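Local coordinates for protein class I phosphodiesterase PDEB1 (Leishmania major, PDB 2R8Q) that is a class I phosphodiesterase with an all-helical catalytic domain that binds zinc and magnesium ions, at residues Val106-Tyr117 / Cys130-His140. Sequence-based numbering, arbitrary orientation.
With ZN (zinc ion), chain C.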
# COMPACT_ATOMS: atom_id res chain seq x y z
N VAL A 106 18.72 -1.64 12.25
CA VAL A 106 20.08 -1.13 12.36
C VAL A 106 20.97 -2.38 12.42
O VAL A 106 22.02 -2.44 11.78
CB VAL A 106 20.25 -0.30 13.65
CG1 VAL A 106 21.73 -0.05 13.94
CG2 VAL A 106 19.52 1.03 13.49
N ASP A 107 20.53 -3.38 13.19
CA ASP A 107 21.28 -4.62 13.30
C ASP A 107 21.39 -5.34 11.95
O ASP A 107 22.46 -5.81 11.59
CB ASP A 107 20.60 -5.55 14.32
CG ASP A 107 21.25 -6.92 14.38
OD1 ASP A 107 22.49 -6.99 14.54
OD2 ASP A 107 20.51 -7.93 14.28
N VAL A 108 20.29 -5.44 11.21
CA VAL A 108 20.35 -6.11 9.92
C VAL A 108 21.29 -5.38 8.96
O VAL A 108 22.05 -6.00 8.23
CB VAL A 108 18.94 -6.25 9.29
CG1 VAL A 108 19.02 -6.80 7.87
CG2 VAL A 108 18.10 -7.19 10.15
N CYS A 109 21.25 -4.05 9.00
CA CYS A 109 22.11 -3.24 8.14
C CYS A 109 23.58 -3.50 8.47
O CYS A 109 24.38 -3.80 7.59
CB CYS A 109 21.78 -1.76 8.32
SG CYS A 109 22.74 -0.61 7.30
N GLN A 110 23.92 -3.41 9.75
CA GLN A 110 25.29 -3.63 10.20
C GLN A 110 25.76 -5.06 9.89
O GLN A 110 26.90 -5.28 9.47
CB GLN A 110 25.39 -3.35 11.70
CG GLN A 110 26.80 -3.29 12.29
CD GLN A 110 27.37 -4.66 12.63
OE1 GLN A 110 26.65 -5.54 13.11
NE2 GLN A 110 28.67 -4.83 12.42
N THR A 111 24.86 -6.01 10.09
CA THR A 111 25.17 -7.42 9.83
C THR A 111 25.44 -7.65 8.35
O THR A 111 26.38 -8.37 7.98
CB THR A 111 24.00 -8.32 10.29
OG1 THR A 111 23.81 -8.16 11.71
CG2 THR A 111 24.30 -9.77 9.99
N LEU A 112 24.64 -7.04 7.48
CA LEU A 112 24.84 -7.21 6.05
C LEU A 112 26.19 -6.64 5.64
O LEU A 112 26.85 -7.17 4.75
CB LEU A 112 23.72 -6.53 5.26
CG LEU A 112 22.38 -7.28 5.32
CD1 LEU A 112 21.30 -6.46 4.64
CD2 LEU A 112 22.53 -8.64 4.66
N HIS A 113 26.61 -5.55 6.29
CA HIS A 113 27.90 -4.97 5.96
C HIS A 113 28.96 -6.03 6.27
O HIS A 113 29.86 -6.25 5.46
CB HIS A 113 28.16 -3.70 6.78
CG HIS A 113 29.43 -2.99 6.42
ND1 HIS A 113 30.67 -3.46 6.79
CD2 HIS A 113 29.64 -1.85 5.73
CE1 HIS A 113 31.60 -2.63 6.33
NE2 HIS A 113 31.00 -1.64 5.69
N THR A 114 28.85 -6.71 7.41
CA THR A 114 29.84 -7.73 7.73
C THR A 114 29.83 -8.89 6.73
O THR A 114 30.87 -9.47 6.44
CB THR A 114 29.68 -8.30 9.18
OG1 THR A 114 28.51 -9.12 9.26
CG2 THR A 114 29.59 -7.17 10.18
N TYR A 115 28.66 -9.22 6.19
CA TYR A 115 28.58 -10.31 5.23
C TYR A 115 29.24 -9.91 3.92
O TYR A 115 29.95 -10.69 3.29
CB TYR A 115 27.13 -10.70 4.95
CG TYR A 115 26.41 -11.37 6.11
CD1 TYR A 115 25.04 -11.64 6.03
CD2 TYR A 115 27.09 -11.74 7.27
CE1 TYR A 115 24.37 -12.25 7.07
CE2 TYR A 115 26.41 -12.36 8.33
CZ TYR A 115 25.05 -12.61 8.21
OH TYR A 115 24.37 -13.21 9.25
N LEU A 116 28.99 -8.67 3.50
CA LEU A 116 29.54 -8.15 2.26
C LEU A 116 31.04 -7.94 2.28
O LEU A 116 31.75 -8.32 1.35
CB LEU A 116 28.88 -6.81 1.92
CG LEU A 116 27.41 -6.84 1.49
CD1 LEU A 116 26.89 -5.41 1.40
CD2 LEU A 116 27.28 -7.56 0.14
N TYR A 117 31.55 -7.36 3.36
CA TYR A 117 32.97 -7.06 3.41
C TYR A 117 33.84 -7.99 4.25
O TYR A 117 34.93 -8.35 3.82
CB TYR A 117 33.12 -5.59 3.78
CG TYR A 117 32.38 -4.73 2.77
CD1 TYR A 117 31.19 -4.07 3.10
CD2 TYR A 117 32.81 -4.68 1.44
CE1 TYR A 117 30.45 -3.38 2.12
CE2 TYR A 117 32.08 -4.01 0.46
CZ TYR A 117 30.90 -3.36 0.81
OH TYR A 117 30.17 -2.72 -0.17
N CYS A 130 25.54 -3.44 -3.63
CA CYS A 130 25.93 -3.46 -2.23
C CYS A 130 25.28 -2.27 -1.52
O CYS A 130 24.76 -2.41 -0.41
CB CYS A 130 27.45 -3.36 -2.09
SG CYS A 130 28.32 -4.87 -2.56
N TYR A 131 25.30 -1.12 -2.18
CA TYR A 131 24.72 0.10 -1.64
C TYR A 131 23.22 -0.08 -1.43
O TYR A 131 22.69 0.19 -0.35
CB TYR A 131 24.99 1.27 -2.60
CG TYR A 131 24.37 2.59 -2.20
CD1 TYR A 131 24.58 3.12 -0.93
CD2 TYR A 131 23.59 3.31 -3.10
CE1 TYR A 131 24.03 4.35 -0.56
CE2 TYR A 131 23.03 4.54 -2.74
CZ TYR A 131 23.25 5.05 -1.47
OH TYR A 131 22.68 6.24 -1.10
N VAL A 132 22.53 -0.54 -2.47
CA VAL A 132 21.09 -0.76 -2.38
C VAL A 132 20.74 -1.77 -1.29
O VAL A 132 19.76 -1.60 -0.57
CB VAL A 132 20.52 -1.22 -3.74
CG1 VAL A 132 19.04 -1.57 -3.60
CG2 VAL A 132 20.71 -0.11 -4.77
N LEU A 133 21.54 -2.83 -1.16
CA LEU A 133 21.27 -3.83 -0.14
C LEU A 133 21.32 -3.23 1.26
O LEU A 133 20.45 -3.49 2.10
CB LEU A 133 22.28 -4.98 -0.26
CG LEU A 133 22.14 -6.13 0.74
CD1 LEU A 133 20.75 -6.77 0.62
CD2 LEU A 133 23.22 -7.17 0.46
N LEU A 134 22.33 -2.40 1.52
CA LEU A 134 22.48 -1.78 2.83
C LEU A 134 21.36 -0.80 3.13
O LEU A 134 20.86 -0.74 4.26
CB LEU A 134 23.85 -1.09 2.92
CG LEU A 134 25.02 -2.09 2.91
CD1 LEU A 134 26.34 -1.34 2.76
CD2 LEU A 134 25.01 -2.91 4.19
N VAL A 135 20.94 -0.04 2.11
CA VAL A 135 19.86 0.92 2.27
C VAL A 135 18.56 0.16 2.53
O VAL A 135 17.77 0.54 3.39
CB VAL A 135 19.70 1.78 0.99
CG1 VAL A 135 18.37 2.53 1.01
CG2 VAL A 135 20.86 2.75 0.88
N THR A 136 18.36 -0.92 1.79
CA THR A 136 17.15 -1.73 1.93
C THR A 136 16.98 -2.27 3.35
O THR A 136 15.87 -2.37 3.86
CB THR A 136 17.17 -2.91 0.93
OG1 THR A 136 17.20 -2.39 -0.40
CG2 THR A 136 15.93 -3.78 1.09
N ALA A 137 18.09 -2.62 3.99
CA ALA A 137 18.01 -3.13 5.35
C ALA A 137 17.24 -2.17 6.26
O ALA A 137 16.46 -2.60 7.11
CB ALA A 137 19.42 -3.36 5.91
N LEU A 138 17.43 -0.87 6.08
CA LEU A 138 16.77 0.12 6.92
C LEU A 138 15.27 0.28 6.69
O LEU A 138 14.56 0.76 7.58
CB LEU A 138 17.46 1.48 6.77
CG LEU A 138 18.93 1.50 7.19
CD1 LEU A 138 19.55 2.86 6.87
CD2 LEU A 138 19.04 1.21 8.69
N VAL A 139 14.77 -0.11 5.52
CA VAL A 139 13.35 0.04 5.22
C VAL A 139 12.59 -1.28 5.24
O VAL A 139 11.37 -1.29 5.15
CB VAL A 139 13.12 0.65 3.81
CG1 VAL A 139 13.89 1.95 3.66
CG2 VAL A 139 13.53 -0.35 2.74
N HIS A 140 13.31 -2.40 5.38
CA HIS A 140 12.66 -3.70 5.27
C HIS A 140 11.55 -4.12 6.23
O HIS A 140 10.83 -5.07 5.95
CB HIS A 140 13.72 -4.81 5.16
CG HIS A 140 14.08 -5.46 6.46
ND1 HIS A 140 14.98 -4.91 7.35
CD2 HIS A 140 13.65 -6.61 7.02
CE1 HIS A 140 15.09 -5.70 8.40
NE2 HIS A 140 14.30 -6.74 8.23
ZN ZN C . 13.31 -8.09 9.70
O HOH W 1 12.01 -9.14 8.34
O HOH W 2 12.35 -9.70 11.02
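L134 lies as a knob in a hole formed by C109, L112, H113 and L116, its CD2 pressed against the backbone of helix 102-118. The contact is an antiparallel helix pair in the all-helical catalytic domain of the HD-type phosphodiesterase family. The segment axes approach to 8.0 Å, with 161° between their directions. CD2 of L134 is 3.6 Å from O of C109. The torsion chi1 of L134, -67°, sets CG opposite the carbonyl carbon and lets the branch lean over to the neighbouring helix. L116 meets L134 tip to tip, CD1 of L116 being 4.1 Å from CG of L134. The other methyl of L116, CD2, touches SG of C130 and CD2 of L133.

Toward the metal end the small A137 lets the backbones close in. CB of A137 is only 3.5 Å from CA of C109, a tight carbon contact. CD1 of L112 packs against the same methyl and also against CG of L133. CD2 of L138 touches CB of C109 beside it. At the far end the hydroxyl of Y117 rests on C130, with OH of Y117 3.4 Å from CB of C130. L66 and L67 of helix 55-68 pack on H113, C109 and L134.

The contact reaches the zinc site through H140, which ends segment 130-140. V108 lies against the ring of H140 obliquely, CG2 of V108 being 3.8 Å from CE1 of H140. H104, D141 and D254 bind the same zinc ion, and two waters complete its shell. The H140 ring is held at both nitrogens: NE2 of H140 binds the zinc ion at 2.2 Å, while ND1 of H140 donates a nearly straight, 174° hydrogen bond, the acceptor, O of A137, lying in the plane of the H140 ring.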